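Local coordinates for probable amino acid aminotransferase (Mycobacterium tuberculosis, PDB 6Q1S), which belongs to the class IV aminotransferases and, as a two-chain assembly, holds 4'-deoxy-4'-aminopyridoxal-5'-phosphate in its pocket, at residues Arg92-Arg97 and Lys151-Ala156; Glu34-Leu37 and Arg42-Leu45. All coordinates share one frame; numbering follows the deposited sequence.

In the fold
Both contacts reach the five-stranded antiparallel sheet, where strands 31-39 and 89-96 are neighbours. Contact 2 comes first along the chain, as a hairpin between strands 31-39 and 42-43, and is complete before contact 1 begins on strand 89-96. Their centres lie about 16 Å apart. They meet directly where Leu93 N approaches Glu34 O at 2.9 Å, probably as a hydrogen bond between the strands, and where the Lys151 aliphatic chain packs on the Glu34 carboxylate. Contact 1 sets the loop before helix 156-166 on the sheet and brings Lys151 and Tyr155 to PMP; contact 2 leads into helix 46-59, whose Arg52 also bonds PMP.

Contact 1: residues Arg92-Arg97 and Lys151-Ala156. With PMP (4'-deoxy-4'-aminopyridoxal-5'-phosphate), chain G.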
ATOM      1  N   ARG B  92      17.090  -2.781   7.537  1.00 24.95           N
ATOM      2  CA  ARG B  92      16.134  -2.484   6.481  1.00 24.83           C
ATOM      3  C   ARG B  92      16.676  -1.382   5.584  1.00 23.47           C
ATOM      4  O   ARG B  92      17.285  -0.424   6.065  1.00 23.48           O
ATOM      5  CB  ARG B  92      14.773  -2.059   7.055  1.00 28.97           C
ATOM      6  CG  ARG B  92      13.861  -3.225   7.407  1.00 33.59           C
ATOM      7  CD  ARG B  92      12.642  -2.770   8.200  1.00 36.43           C
ATOM      8  NE  ARG B  92      12.977  -2.075   9.439  1.00 39.84           N
ATOM      9  CZ  ARG B  92      12.076  -1.498  10.228  1.00 40.89           C
ATOM     10  NH1 ARG B  92      10.789  -1.544   9.908  1.00 41.20           N
ATOM     11  NH2 ARG B  92      12.457  -0.876  11.336  1.00 42.02           N
ATOM     12  N   LEU B  93      16.465  -1.536   4.278  1.00 23.26           N
ATOM     13  CA  LEU B  93      16.839  -0.542   3.277  1.00 22.99           C
ATOM     14  C   LEU B  93      15.581   0.166   2.794  1.00 22.31           C
ATOM     15  O   LEU B  93      14.711  -0.467   2.193  1.00 22.15           O
ATOM     16  CB  LEU B  93      17.553  -1.198   2.096  1.00 23.30           C
ATOM     17  CG  LEU B  93      18.402  -2.422   2.421  1.00 24.00           C
ATOM     18  CD1 LEU B  93      18.870  -3.103   1.147  1.00 24.26           C
ATOM     19  CD2 LEU B  93      19.581  -2.001   3.264  1.00 24.41           C
ATOM     20  N   ILE B  94      15.487   1.467   3.042  1.00 21.96           N
ATOM     21  CA  ILE B  94      14.322   2.254   2.649  1.00 21.34           C
ATOM     22  C   ILE B  94      14.692   3.080   1.425  1.00 21.13           C
ATOM     23  O   ILE B  94      15.641   3.871   1.464  1.00 21.25           O
ATOM     24  CB  ILE B  94      13.832   3.153   3.793  1.00 21.10           C
ATOM     25  CG1 ILE B  94      13.671   2.340   5.078  1.00 21.42           C
ATOM     26  CG2 ILE B  94      12.521   3.826   3.410  1.00 20.51           C
ATOM     27  CD1 ILE B  94      12.593   1.281   5.001  1.00 21.37           C
ATOM     28  N   TYR B  95      13.944   2.897   0.338  1.00 20.86           N
ATOM     29  CA  TYR B  95      14.217   3.555  -0.940  1.00 20.69           C
ATOM     30  C   TYR B  95      12.896   4.121  -1.453  1.00 20.14           C
ATOM     31  O   TYR B  95      12.065   3.385  -1.993  1.00 20.06           O
ATOM     32  CB  TYR B  95      14.842   2.580  -1.933  1.00 21.08           C
ATOM     33  CG  TYR B  95      15.341   3.213  -3.214  1.00 21.04           C
ATOM     34  CD1 TYR B  95      15.970   4.450  -3.203  1.00 20.95           C
ATOM     35  CD2 TYR B  95      15.209   2.555  -4.429  1.00 21.14           C
ATOM     36  CE1 TYR B  95      16.433   5.026  -4.374  1.00 20.95           C
ATOM     37  CE2 TYR B  95      15.671   3.119  -5.603  1.00 21.15           C
ATOM     38  CZ  TYR B  95      16.281   4.353  -5.572  1.00 21.06           C
ATOM     39  OH  TYR B  95      16.743   4.917  -6.741  1.00 22.07           O
ATOM     40  N   SER B  96      12.711   5.426  -1.291  1.00 21.61           N
ATOM     41  CA  SER B  96      11.472   6.098  -1.647  1.00 22.95           C
ATOM     42  C   SER B  96      11.685   7.027  -2.832  1.00 23.29           C
ATOM     43  O   SER B  96      12.814   7.390  -3.170  1.00 25.06           O
ATOM     44  CB  SER B  96      10.932   6.900  -0.460  1.00 21.43           C
ATOM     45  OG  SER B  96      10.287   8.083  -0.897  1.00 20.64           O
ATOM     46  N   ARG B  97      10.571   7.420  -3.454  1.00 21.60           N
ATOM     47  CA  ARG B  97      10.627   8.311  -4.606  1.00 21.62           C
ATOM     48  C   ARG B  97      11.083   9.718  -4.241  1.00 22.53           C
ATOM     49  O   ARG B  97      11.421  10.493  -5.142  1.00 25.98           O
ATOM     50  CB  ARG B  97       9.263   8.358  -5.300  1.00 18.92           C
ATOM     51  CG  ARG B  97       9.327   8.774  -6.765  1.00 19.24           C
ATOM     52  CD  ARG B  97       8.005   8.528  -7.478  1.00 18.36           C
ATOM     53  NE  ARG B  97       7.558   7.144  -7.345  1.00 18.27           N
ATOM     54  CZ  ARG B  97       7.911   6.161  -8.169  1.00 19.24           C
ATOM     55  NH1 ARG B  97       8.717   6.406  -9.195  1.00 19.10           N
ATOM     56  NH2 ARG B  97       7.457   4.934  -7.970  1.00 21.15           N
ATOM     57  N   LYS B 151       8.386  -5.401  -3.819  1.00 21.61           N
ATOM     58  CA  LYS B 151       8.347  -5.232  -2.368  1.00 21.59           C
ATOM     59  C   LYS B 151       8.329  -3.739  -2.071  1.00 21.12           C
ATOM     60  O   LYS B 151       9.370  -3.100  -1.923  1.00 21.17           O
ATOM     61  CB  LYS B 151       9.536  -5.924  -1.717  1.00 22.11           C
ATOM     62  CG  LYS B 151       9.405  -6.107  -0.220  1.00 22.22           C
ATOM     63  CD  LYS B 151      10.634  -6.795   0.348  1.00 24.49           C
ATOM     64  CE  LYS B 151      10.616  -6.776   1.866  1.00 26.19           C
ATOM     65  NZ  LYS B 151       9.292  -7.207   2.392  1.00 28.25           N
ATOM     66  N   THR B 152       7.129  -3.176  -1.983  1.00 20.70           N
ATOM     67  CA  THR B 152       6.955  -1.745  -1.796  1.00 20.25           C
ATOM     68  C   THR B 152       6.748  -1.416  -0.322  1.00 20.19           C
ATOM     69  O   THR B 152       6.553  -2.293   0.521  1.00 20.47           O
ATOM     70  CB  THR B 152       5.770  -1.226  -2.616  1.00 19.85           C
ATOM     71  OG1 THR B 152       4.543  -1.607  -1.984  1.00 19.78           O
ATOM     72  CG2 THR B 152       5.807  -1.798  -4.024  1.00 19.99           C
ATOM     73  N   LEU B 153       6.804  -0.122  -0.021  1.00 19.86           N
ATOM     74  CA  LEU B 153       6.549   0.380   1.323  1.00 19.78           C
ATOM     75  C   LEU B 153       5.066   0.461   1.655  1.00 19.52           C
ATOM     76  O   LEU B 153       4.721   0.917   2.748  1.00 19.45           O
ATOM     77  CB  LEU B 153       7.179   1.764   1.493  1.00 19.55           C
ATOM     78  CG  LEU B 153       8.703   1.828   1.438  1.00 19.85           C
ATOM     79  CD1 LEU B 153       9.173   3.260   1.270  1.00 19.58           C
ATOM     80  CD2 LEU B 153       9.273   1.229   2.706  1.00 20.26           C
ATOM     81  N   SER B 154       4.185   0.044   0.746  1.00 19.42           N
ATOM     82  CA  SER B 154       2.743   0.150   0.957  1.00 19.20           C
ATOM     83  C   SER B 154       2.230  -1.167   1.530  1.00 19.55           C
ATOM     84  O   SER B 154       1.607  -1.985   0.850  1.00 19.66           O
ATOM     85  CB  SER B 154       2.049   0.516  -0.347  1.00 18.92           C
ATOM     86  OG  SER B 154       2.333   1.857  -0.703  1.00 18.58           O
ATOM     87  N   TYR B 155       2.483  -1.362   2.825  1.00 19.77           N
ATOM     88  CA  TYR B 155       2.187  -2.619   3.500  1.00 20.17           C
ATOM     89  C   TYR B 155       1.015  -2.513   4.469  1.00 20.13           C
ATOM     90  O   TYR B 155       0.915  -3.316   5.400  1.00 20.48           O
ATOM     91  CB  TYR B 155       3.425  -3.126   4.237  1.00 20.58           C
ATOM     92  CG  TYR B 155       4.175  -4.199   3.489  1.00 20.93           C
ATOM     93  CD1 TYR B 155       4.544  -4.020   2.163  1.00 22.13           C
ATOM     94  CD2 TYR B 155       4.501  -5.399   4.103  1.00 22.18           C
ATOM     95  CE1 TYR B 155       5.227  -5.002   1.474  1.00 24.12           C
ATOM     96  CE2 TYR B 155       5.182  -6.389   3.423  1.00 24.27           C
ATOM     97  CZ  TYR B 155       5.542  -6.185   2.108  1.00 25.12           C
ATOM     98  OH  TYR B 155       6.222  -7.167   1.425  1.00 26.64           O
ATOM     99  N   ALA B 156       0.117  -1.548   4.264  1.00 19.73           N
ATOM    100  CA  ALA B 156      -0.997  -1.381   5.193  1.00 19.72           C
ATOM    101  C   ALA B 156      -1.928  -2.586   5.172  1.00 20.00           C
ATOM    102  O   ALA B 156      -2.388  -3.039   6.227  1.00 20.27           O
ATOM    103  CB  ALA B 156      -1.772  -0.104   4.869  1.00 19.26           C
TER
HETATM  104  N1  PMP G 301       6.300 -12.407   0.757  1.00 23.88           N
HETATM  105  C2  PMP G 301       6.063 -11.158   1.222  1.00 23.40           C
HETATM  106  C2A PMP G 301       4.793 -10.441   0.844  1.00 22.89           C
HETATM  107  C3  PMP G 301       7.052 -10.488   2.104  1.00 23.42           C
HETATM  108  O3  PMP G 301       6.837  -9.233   2.584  1.00 22.97           O
HETATM  109  C4  PMP G 301       8.282 -11.239   2.443  1.00 23.99           C
HETATM  110  C4A PMP G 301       9.348 -10.646   3.333  1.00 26.07           C
HETATM  111  N4A PMP G 301       8.780 -10.377   4.666  1.00 26.70           N
HETATM  112  C5  PMP G 301       8.421 -12.599   1.870  1.00 24.48           C
HETATM  113  C6  PMP G 301       7.412 -13.103   1.054  1.00 24.39           C
HETATM  114  C5A PMP G 301       9.652 -13.427   2.169  1.00 27.03           C
HETATM  115  O4P PMP G 301      10.794 -12.814   1.574  1.00 28.54           O
HETATM  116  P   PMP G 301      12.247 -12.951   2.255  1.00 29.28           P
HETATM  117  O1P PMP G 301      12.186 -12.346   3.637  1.00 29.28           O
HETATM  118  O2P PMP G 301      12.607 -14.416   2.342  1.00 32.23           O
HETATM  119  O3P PMP G 301      13.260 -12.216   1.413  1.00 27.02           O
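The O3 atom of PMP is gripped from two directions by the 151-156 loop. Tyr155 OH lies 2.4 Å from PMP O3, so short that the exact length is doubtful, and either oxygen could be the donor; O3 sits at the edge of the tyrosine ring, in its plane. Lys151 NZ adds a weak bond to PMP O3 at 3.2 Å. The lysine chain runs extended from the backbone and bends only at its last torsion (chi4 48°), which leaves NZ 3.6 Å from PMP C4A without a covalent link. Phe33 meets the Tyr155 ring edge-to-face. This is the PMP pocket of a class IV aminotransferase, and the loop packs against strand 89-96 through Leu153. Its two methyls meet two methyls of Ile94 pairwise, the side chains as a whole crossing at about a right angle: Leu153 CD1 touches Ile94 CG2 at 4.0 Å, and Leu153 CD2 meets Ile94 CD1 at the same distance. Within the loop, Thr152 OG1 accepts from Ser154 N (3.2 Å, 159°), an ST turn. Just beyond, Tyr155 is the N-cap of helix 156-166, and Ser154 OG bonds Ala156 N of the second subunit, an exchange the other chain returns.

Contact 2: residues Glu34-Leu37 and Arg42-Leu45; sequences ETLL and RACL
Leu37 and Cys44 join the two segments through one backbone bond, Cys44 N to Leu37 O at 2.9 Å, bent to 144° at the hydrogen. The same carbonyl oxygen also takes a CH contact from Ala43 CA at 3.5 Å, so two successive residues close on it. The Cys44 side chain curls back over this oxygen. With SG lying beside the backbone N (chi1 -57°), the sulfur comes to 3.3 Å from Leu37 O, while Cys44 CB stays 3.6 Å from it.

Leu36 supplies the apolar half. Its side chain leaves the strand toward 42-45, and with chi2 at 84° the two methyls part company: CD2 reaches out and rests 3.9 Å from Cys44 O and 4.4 Å from Ala43 CB, whereas CD1 folds back toward strand 89-96, where Leu36 packs on Leu91 and Leu93. Leu37 behaves differently; its close contacts here run through its carbonyl oxygen, and its side chain packs on Glu88.

Past Cys44 the chain turns at Leu45, whose backbone adopts a left-handed helical conformation. Leu45 N bonds Asp290, and its carbonyl oxygen accepts from His49 ND1 in the first turn of the helix. This is a beta hairpin, strand 31-39 with the short strand 42-43 at the sheet edge, followed by Leu45 as the N-cap of helix 46-59.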
ATOM      1  N   GLU B  34      13.757  -3.374   1.590  1.00 22.65           N
ATOM      2  CA  GLU B  34      14.251  -4.720   1.820  1.00 23.24           C
ATOM      3  C   GLU B  34      14.522  -4.887   3.305  1.00 23.53           C
ATOM      4  O   GLU B  34      14.802  -3.915   4.010  1.00 23.39           O
ATOM      5  CB  GLU B  34      15.529  -5.005   1.017  1.00 23.66           C
ATOM      6  CG  GLU B  34      15.288  -5.295  -0.455  1.00 23.57           C
ATOM      7  CD  GLU B  34      14.525  -6.584  -0.671  1.00 23.74           C
ATOM      8  OE1 GLU B  34      14.734  -7.536   0.111  1.00 24.18           O
ATOM      9  OE2 GLU B  34      13.718  -6.649  -1.621  1.00 23.47           O
ATOM     10  N   THR B  35      14.441  -6.128   3.778  1.00 23.96           N
ATOM     11  CA  THR B  35      14.700  -6.445   5.177  1.00 24.33           C
ATOM     12  C   THR B  35      15.770  -7.520   5.252  1.00 25.05           C
ATOM     13  O   THR B  35      15.644  -8.572   4.618  1.00 25.28           O
ATOM     14  CB  THR B  35      13.431  -6.916   5.897  1.00 24.20           C
ATOM     15  OG1 THR B  35      12.492  -5.836   5.973  1.00 23.59           O
ATOM     16  CG2 THR B  35      13.762  -7.392   7.304  1.00 24.69           C
ATOM     17  N   LEU B  36      16.817  -7.251   6.027  1.00 25.42           N
ATOM     18  CA  LEU B  36      17.944  -8.158   6.160  1.00 26.16           C
ATOM     19  C   LEU B  36      18.164  -8.476   7.629  1.00 26.88           C
ATOM     20  O   LEU B  36      17.870  -7.662   8.508  1.00 28.75           O
ATOM     21  CB  LEU B  36      19.229  -7.559   5.570  1.00 26.34           C
ATOM     22  CG  LEU B  36      19.270  -7.243   4.074  1.00 26.05           C
ATOM     23  CD1 LEU B  36      18.663  -5.879   3.790  1.00 25.33           C
ATOM     24  CD2 LEU B  36      20.698  -7.311   3.560  1.00 26.58           C
ATOM     25  N   LEU B  37      18.683  -9.671   7.884  1.00 27.25           N
ATOM     26  CA  LEU B  37      18.988 -10.124   9.233  1.00 27.78           C
ATOM     27  C   LEU B  37      20.490 -10.052   9.467  1.00 28.39           C
ATOM     28  O   LEU B  37      21.275 -10.557   8.657  1.00 28.74           O
ATOM     29  CB  LEU B  37      18.483 -11.550   9.457  1.00 28.17           C
ATOM     30  CG  LEU B  37      18.766 -12.171  10.827  1.00 28.79           C
ATOM     31  CD1 LEU B  37      17.870 -11.566  11.896  1.00 28.47           C
ATOM     32  CD2 LEU B  37      18.594 -13.681  10.768  1.00 29.30           C
ATOM     33  N   ARG B  42      27.499 -10.132  10.632  1.00 37.03           N
ATOM     34  CA  ARG B  42      27.319  -9.701   9.253  1.00 34.42           C
ATOM     35  C   ARG B  42      25.854  -9.802   8.857  1.00 30.57           C
ATOM     36  O   ARG B  42      25.119 -10.664   9.348  1.00 30.63           O
ATOM     37  CB  ARG B  42      28.175 -10.542   8.295  1.00 36.05           C
ATOM     38  CG  ARG B  42      29.598 -10.039   8.127  1.00 38.01           C
ATOM     39  CD  ARG B  42      30.562 -11.181   7.865  1.00 40.17           C
ATOM     40  NE  ARG B  42      30.425 -11.718   6.515  1.00 41.16           N
ATOM     41  CZ  ARG B  42      31.059 -12.800   6.076  1.00 41.02           C
ATOM     42  NH1 ARG B  42      30.879 -13.217   4.830  1.00 40.77           N
ATOM     43  NH2 ARG B  42      31.868 -13.469   6.887  1.00 39.97           N
ATOM     44  N   ALA B  43      25.436  -8.901   7.971  1.00 29.88           N
ATOM     45  CA  ALA B  43      24.122  -9.017   7.357  1.00 29.20           C
ATOM     46  C   ALA B  43      24.117 -10.170   6.362  1.00 29.45           C
ATOM     47  O   ALA B  43      25.102 -10.410   5.658  1.00 30.37           O
ATOM     48  CB  ALA B  43      23.737  -7.714   6.659  1.00 28.45           C
ATOM     49  N   CYS B  44      23.001 -10.889   6.310  1.00 29.20           N
ATOM     50  CA  CYS B  44      22.913 -12.125   5.545  1.00 29.52           C
ATOM     51  C   CYS B  44      22.354 -11.872   4.151  1.00 28.99           C
ATOM     52  O   CYS B  44      21.342 -11.181   3.997  1.00 28.28           O
ATOM     53  CB  CYS B  44      22.045 -13.142   6.286  1.00 29.65           C
ATOM     54  SG  CYS B  44      22.622 -13.504   7.963  1.00 30.32           S
ATOM     55  N   LEU B  45      23.022 -12.433   3.140  1.00 29.38           N
ATOM     56  CA  LEU B  45      22.550 -12.421   1.755  1.00 29.03           C
ATOM     57  C   LEU B  45      22.307 -10.993   1.259  1.00 29.56           C
ATOM     58  O   LEU B  45      21.201 -10.624   0.858  1.00 30.91           O
ATOM     59  CB  LEU B  45      21.285 -13.271   1.615  1.00 28.81           C
ATOM     60  CG  LEU B  45      21.387 -14.729   2.065  1.00 29.48           C
ATOM     61  CD1 LEU B  45      20.021 -15.387   1.996  1.00 29.18           C
ATOM     62  CD2 LEU B  45      22.398 -15.494   1.235  1.00 30.15           C
TER